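Long-range contact in alpha-1,2-mannosidase (Bacteroides thetaiotaomicron, PDB 2WW2), which hydrolyses alpha-mannosidic linkages with inversion of configuration, as a calcium-dependent glycoside hydrolase of family 92 from a human gut symbiont: residues A[400-412]-A[458-470]. Residues are numbered along the deposited sequence; the frame is centred on the assembly and turned at random.
Sequences DAEKALEAMIHQT and IARFAESLGKQDI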
loop_
_atom_site.group_PDB
_atom_site.type_symbol
_atom_site.label_atom_id
_atom_site.label_comp_id
_atom_site.label_asym_id
_atom_site.label_seq_id
_atom_site.Cartn_x
_atom_site.Cartn_y
_atom_site.Cartn_z
ATOM N N ASP A 400 1.030 46.792 -22.501
ATOM C CA ASP A 400 -0.096 47.695 -22.560
ATOM C C ASP A 400 -1.315 47.044 -21.890
ATOM O O ASP A 400 -1.696 45.925 -22.233
ATOM C CB ASP A 400 -0.421 48.008 -24.012
ATOM C CG ASP A 400 -1.659 48.852 -24.145
ATOM O OD1 ASP A 400 -1.562 50.076 -23.917
ATOM O OD2 ASP A 400 -2.732 48.299 -24.452
ATOM N N ALA A 401 -1.921 47.752 -20.943
ATOM C CA ALA A 401 -3.025 47.214 -20.159
ATOM C C ALA A 401 -4.170 46.691 -21.021
ATOM O O ALA A 401 -4.684 45.596 -20.788
ATOM C CB ALA A 401 -3.553 48.281 -19.176
ATOM N N GLU A 402 -4.594 47.491 -21.996
ATOM C CA GLU A 402 -5.752 47.122 -22.814
ATOM C C GLU A 402 -5.463 45.929 -23.704
ATOM O O GLU A 402 -6.324 45.070 -23.890
ATOM C CB GLU A 402 -6.208 48.302 -23.677
ATOM C CG GLU A 402 -6.685 49.487 -22.874
ATOM C CD GLU A 402 -8.164 49.446 -22.625
ATOM O OE1 GLU A 402 -8.764 48.353 -22.781
ATOM O OE2 GLU A 402 -8.735 50.515 -22.301
ATOM N N LYS A 403 -4.265 45.900 -24.278
ATOM C CA LYS A 403 -3.851 44.779 -25.124
ATOM C C LYS A 403 -3.738 43.513 -24.273
ATOM O O LYS A 403 -4.170 42.426 -24.689
ATOM C CB LYS A 403 -2.514 45.089 -25.815
ATOM C CG LYS A 403 -1.838 43.881 -26.476
ATOM C CD LYS A 403 -2.638 43.346 -27.678
ATOM C CE LYS A 403 -2.290 44.073 -28.960
ATOM N NZ LYS A 403 -3.355 43.874 -29.995
ATOM N N ALA A 404 -3.157 43.644 -23.079
ATOM C CA ALA A 404 -3.039 42.477 -22.194
ATOM C C ALA A 404 -4.424 41.953 -21.806
ATOM O O ALA A 404 -4.663 40.750 -21.836
ATOM C CB ALA A 404 -2.205 42.799 -20.943
ATOM N N LEU A 405 -5.341 42.855 -21.458
ATOM C CA LEU A 405 -6.684 42.416 -21.094
ATOM C C LEU A 405 -7.364 41.670 -22.253
ATOM O O LEU A 405 -8.073 40.678 -22.041
ATOM C CB LEU A 405 -7.552 43.601 -20.663
ATOM C CG LEU A 405 -8.974 43.206 -20.230
ATOM C CD1 LEU A 405 -8.967 42.133 -19.131
ATOM C CD2 LEU A 405 -9.763 44.428 -19.778
ATOM N N GLU A 406 -7.180 42.184 -23.472
ATOM C CA GLU A 406 -7.800 41.593 -24.658
ATOM C C GLU A 406 -7.275 40.175 -24.856
ATOM O O GLU A 406 -8.044 39.242 -25.110
ATOM C CB GLU A 406 -7.492 42.456 -25.880
ATOM C CG GLU A 406 -7.778 41.817 -27.225
ATOM C CD GLU A 406 -7.109 42.581 -28.376
ATOM O OE1 GLU A 406 -7.533 43.716 -28.652
ATOM O OE2 GLU A 406 -6.166 42.046 -29.003
ATOM N N ALA A 407 -5.959 40.026 -24.718
ATOM C CA ALA A 407 -5.304 38.736 -24.851
ATOM C C ALA A 407 -5.806 37.743 -23.796
ATOM O O ALA A 407 -6.044 36.571 -24.100
ATOM C CB ALA A 407 -3.772 38.912 -24.730
ATOM N N MET A 408 -5.957 38.218 -22.559
ATOM C CA MET A 408 -6.414 37.377 -21.448
ATOM C C MET A 408 -7.823 36.873 -21.697
ATOM O O MET A 408 -8.108 35.686 -21.551
ATOM C CB MET A 408 -6.428 38.181 -20.144
ATOM C CG MET A 408 -5.056 38.474 -19.563
ATOM S SD MET A 408 -5.270 39.621 -18.184
ATOM C CE MET A 408 -3.561 40.145 -18.003
ATOM N N ILE A 409 -8.716 37.794 -22.050
ATOM C CA ILE A 409 -10.085 37.425 -22.322
ATOM C C ILE A 409 -10.160 36.434 -23.491
ATOM O O ILE A 409 -10.932 35.462 -23.440
ATOM C CB ILE A 409 -10.964 38.672 -22.625
ATOM C CG1 ILE A 409 -11.105 39.527 -21.363
ATOM C CG2 ILE A 409 -12.341 38.244 -23.118
ATOM C CD1 ILE A 409 -11.758 40.867 -21.606
ATOM N N HIS A 410 -9.387 36.681 -24.549
ATOM C CA HIS A 410 -9.417 35.797 -25.723
ATOM C C HIS A 410 -8.953 34.383 -25.356
ATOM O O HIS A 410 -9.500 33.380 -25.821
ATOM C CB HIS A 410 -8.568 36.367 -26.864
ATOM C CG HIS A 410 -8.380 35.422 -28.008
ATOM N ND1 HIS A 410 -9.333 35.226 -28.988
ATOM C CD2 HIS A 410 -7.343 34.613 -28.324
ATOM C CE1 HIS A 410 -8.890 34.333 -29.856
ATOM N NE2 HIS A 410 -7.684 33.947 -29.472
ATOM N N GLN A 411 -7.952 34.312 -24.492
ATOM C CA GLN A 411 -7.426 33.032 -24.034
ATOM C C GLN A 411 -8.522 32.194 -23.344
ATOM O O GLN A 411 -8.458 30.961 -23.328
ATOM C CB GLN A 411 -6.241 33.273 -23.084
ATOM C CG GLN A 411 -5.348 32.048 -22.840
ATOM C CD GLN A 411 -4.384 31.783 -23.986
ATOM O OE1 GLN A 411 -4.460 32.421 -25.044
ATOM N NE2 GLN A 411 -3.455 30.848 -23.774
ATOM N N THR A 412 -9.531 32.854 -22.786
ATOM C CA THR A 412 -10.593 32.149 -22.077
ATOM C C THR A 412 -11.837 31.978 -22.944
ATOM O O THR A 412 -12.782 31.312 -22.532
ATOM C CB THR A 412 -11.045 32.924 -20.824
ATOM O OG1 THR A 412 -11.756 34.106 -21.235
ATOM C CG2 THR A 412 -9.851 33.320 -19.951
ATOM N N ILE A 458 -7.981 37.364 -13.960
ATOM C CA ILE A 458 -8.478 38.347 -14.929
ATOM C C ILE A 458 -9.378 39.368 -14.247
ATOM O O ILE A 458 -9.330 40.565 -14.572
ATOM C CB ILE A 458 -9.207 37.679 -16.122
ATOM C CG1 ILE A 458 -8.185 36.887 -16.950
ATOM C CG2 ILE A 458 -9.939 38.738 -16.991
ATOM C CD1 ILE A 458 -8.847 35.923 -17.983
ATOM N N ALA A 459 -10.183 38.907 -13.291
ATOM C CA ALA A 459 -11.042 39.839 -12.548
ATOM C C ALA A 459 -10.175 40.860 -11.796
ATOM O O ALA A 459 -10.456 42.067 -11.790
ATOM C CB ALA A 459 -11.935 39.090 -11.574
ATOM N N ARG A 460 -9.134 40.364 -11.140
ATOM C CA ARG A 460 -8.239 41.235 -10.389
ATOM C C ARG A 460 -7.627 42.279 -11.318
ATOM O O ARG A 460 -7.532 43.452 -10.960
ATOM C CB ARG A 460 -7.127 40.400 -9.753
ATOM C CG ARG A 460 -7.603 39.550 -8.561
ATOM C CD ARG A 460 -7.447 40.376 -7.292
ATOM N NE ARG A 460 -6.025 40.603 -7.115
ATOM C CZ ARG A 460 -5.459 41.571 -6.403
ATOM N NH1 ARG A 460 -6.199 42.480 -5.745
ATOM N NH2 ARG A 460 -4.132 41.611 -6.354
ATOM N N PHE A 461 -7.164 41.820 -12.482
ATOM C CA PHE A 461 -6.527 42.677 -13.475
ATOM C C PHE A 461 -7.487 43.742 -13.953
ATOM O O PHE A 461 -7.152 44.937 -13.912
ATOM C CB PHE A 461 -5.972 41.852 -14.655
ATOM C CG PHE A 461 -5.099 42.639 -15.599
ATOM C CD1 PHE A 461 -3.802 43.003 -15.238
ATOM C CD2 PHE A 461 -5.564 42.996 -16.864
ATOM C CE1 PHE A 461 -2.999 43.726 -16.111
ATOM C CE2 PHE A 461 -4.768 43.706 -17.737
ATOM C CZ PHE A 461 -3.487 44.091 -17.363
ATOM N N ALA A 462 -8.683 43.331 -14.373
ATOM C CA ALA A 462 -9.666 44.288 -14.868
ATOM C C ALA A 462 -10.000 45.305 -13.774
ATOM O O ALA A 462 -10.115 46.498 -14.041
ATOM C CB ALA A 462 -10.929 43.589 -15.321
ATOM N N GLU A 463 -10.174 44.822 -12.546
ATOM C CA GLU A 463 -10.547 45.724 -11.444
ATOM C C GLU A 463 -9.487 46.810 -11.251
ATOM O O GLU A 463 -9.816 47.985 -11.044
ATOM C CB GLU A 463 -10.759 44.937 -10.139
ATOM C CG GLU A 463 -11.374 45.787 -9.045
ATOM C CD GLU A 463 -11.874 44.974 -7.868
ATOM O OE1 GLU A 463 -11.089 44.172 -7.339
ATOM O OE2 GLU A 463 -13.057 45.158 -7.489
ATOM N N SER A 464 -8.217 46.420 -11.331
ATOM C CA SER A 464 -7.110 47.365 -11.154
ATOM C C SER A 464 -7.027 48.410 -12.277
ATOM O O SER A 464 -6.396 49.450 -12.102
ATOM C CB SER A 464 -5.767 46.638 -10.975
ATOM O OG SER A 464 -5.208 46.286 -12.231
ATOM N N LEU A 465 -7.675 48.150 -13.417
ATOM C CA LEU A 465 -7.722 49.131 -14.512
ATOM C C LEU A 465 -8.935 50.049 -14.399
ATOM O O LEU A 465 -9.075 51.008 -15.172
ATOM C CB LEU A 465 -7.758 48.432 -15.879
ATOM C CG LEU A 465 -6.685 47.389 -16.201
ATOM C CD1 LEU A 465 -6.830 46.913 -17.657
ATOM C CD2 LEU A 465 -5.287 47.943 -15.949
ATOM N N GLY A 466 -9.818 49.754 -13.447
ATOM C CA GLY A 466 -11.056 50.510 -13.293
ATOM C C GLY A 466 -12.166 49.944 -14.165
ATOM O O GLY A 466 -13.233 50.564 -14.316
ATOM N N LYS A 467 -11.929 48.783 -14.774
ATOM C CA LYS A 467 -12.973 48.154 -15.592
ATOM C C LYS A 467 -13.862 47.220 -14.761
ATOM O O LYS A 467 -13.805 45.993 -14.888
ATOM C CB LYS A 467 -12.367 47.430 -16.794
ATOM C CG LYS A 467 -11.558 48.347 -17.715
ATOM C CD LYS A 467 -10.730 47.517 -18.695
ATOM C CE LYS A 467 -9.888 48.397 -19.626
ATOM N NZ LYS A 467 -10.746 49.305 -20.448
ATOM N N GLN A 468 -14.700 47.821 -13.919
ATOM C CA GLN A 468 -15.460 47.082 -12.918
ATOM C C GLN A 468 -16.491 46.102 -13.482
ATOM O O GLN A 468 -16.714 45.039 -12.901
ATOM C CB GLN A 468 -16.147 48.050 -11.946
ATOM C CG GLN A 468 -16.600 47.378 -10.660
ATOM C CD GLN A 468 -15.431 46.840 -9.869
ATOM O OE1 GLN A 468 -14.482 47.570 -9.582
ATOM N NE2 GLN A 468 -15.477 45.548 -9.526
ATOM N N ASP A 469 -17.113 46.438 -14.604
ATOM C CA ASP A 469 -18.080 45.526 -15.216
ATOM C C ASP A 469 -17.411 44.224 -15.644
ATOM O O ASP A 469 -17.892 43.125 -15.350
ATOM C CB ASP A 469 -18.761 46.181 -16.420
ATOM C CG ASP A 469 -19.819 47.190 -16.013
ATOM O OD1 ASP A 469 -20.321 47.096 -14.864
ATOM O OD2 ASP A 469 -20.156 48.075 -16.836
ATOM N N ILE A 470 -16.290 44.343 -16.339
ATOM C CA ILE A 470 -15.527 43.158 -16.723
ATOM C C ILE A 470 -15.006 42.424 -15.486
ATOM O O ILE A 470 -15.033 41.181 -15.423
ATOM C CB ILE A 470 -14.378 43.518 -17.687
ATOM C CG1 ILE A 470 -14.963 43.992 -19.031
ATOM C CG2 ILE A 470 -13.431 42.317 -17.883
ATOM C CD1 ILE A 470 -13.929 44.588 -19.987
#
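Ala-401 meets the second helix twice: its CB lies 3.7 Å from Leu-465 CD2, and its carbonyl O sits in the plane of the Phe-461 ring, at the edge, 3.6 Å from Phe-461 CE2. That oxygen also accepts the helical bond from Leu-405 N. The Glu-402 side chain leaves its helix pointing away from the partner, but a bend at chi2 (-92°) turns the carboxylate back to Lys-467. The salt bridge is uneven: Lys-467 NZ approaches Glu-402 OE2 from above the carboxylate plane at 3.0 Å. A second bond, to Glu-402 OE1, is weak. Ala-404 adds only its CB, near Phe-461 CZ.

Leu-405 illustrates knobs-into-holes packing between nearly antiparallel helices: the axes of 401-412 and 458-465 approach to 10.8 Å, with 154° between their N-to-C directions. Ile-458, Phe-461 and Leu-465 of helix 444-465 line its hole, which Ile-470 from the next helix completes, while Phe-461 reciprocates among Ala-401, Ala-404, Leu-405 and Met-408. Such helix-to-helix packing within the family 92 catalytic domain is consistent with its kinship to the (alpha/alpha)6 barrels. The Schellman motif at Gly-466 ends one helix before the next begins; Lys-467 CD runs tightly past Leu-405 CD2 at 3.4 Å.

The side chains of Met-408, extended beyond CG, and Phe-461 cross at about a right angle. Met-408 CE stands 3.6 Å from the ring centroid, a CH-pi contact squarely over one face, and Met-408 SD stands obliquely above the ring, nearest Phe-461 CD2, in a Met-aromatic contact. Trp-392 meets the same ring edge-to-face. Ile-409 CD1 touches Ile-470 CG2. Thr-412 CG2 and Ile-458 CD1 meet tip to tip, tightly, at 3.4 Å, while Thr-412 OG1 bonds back to Ile-409 O.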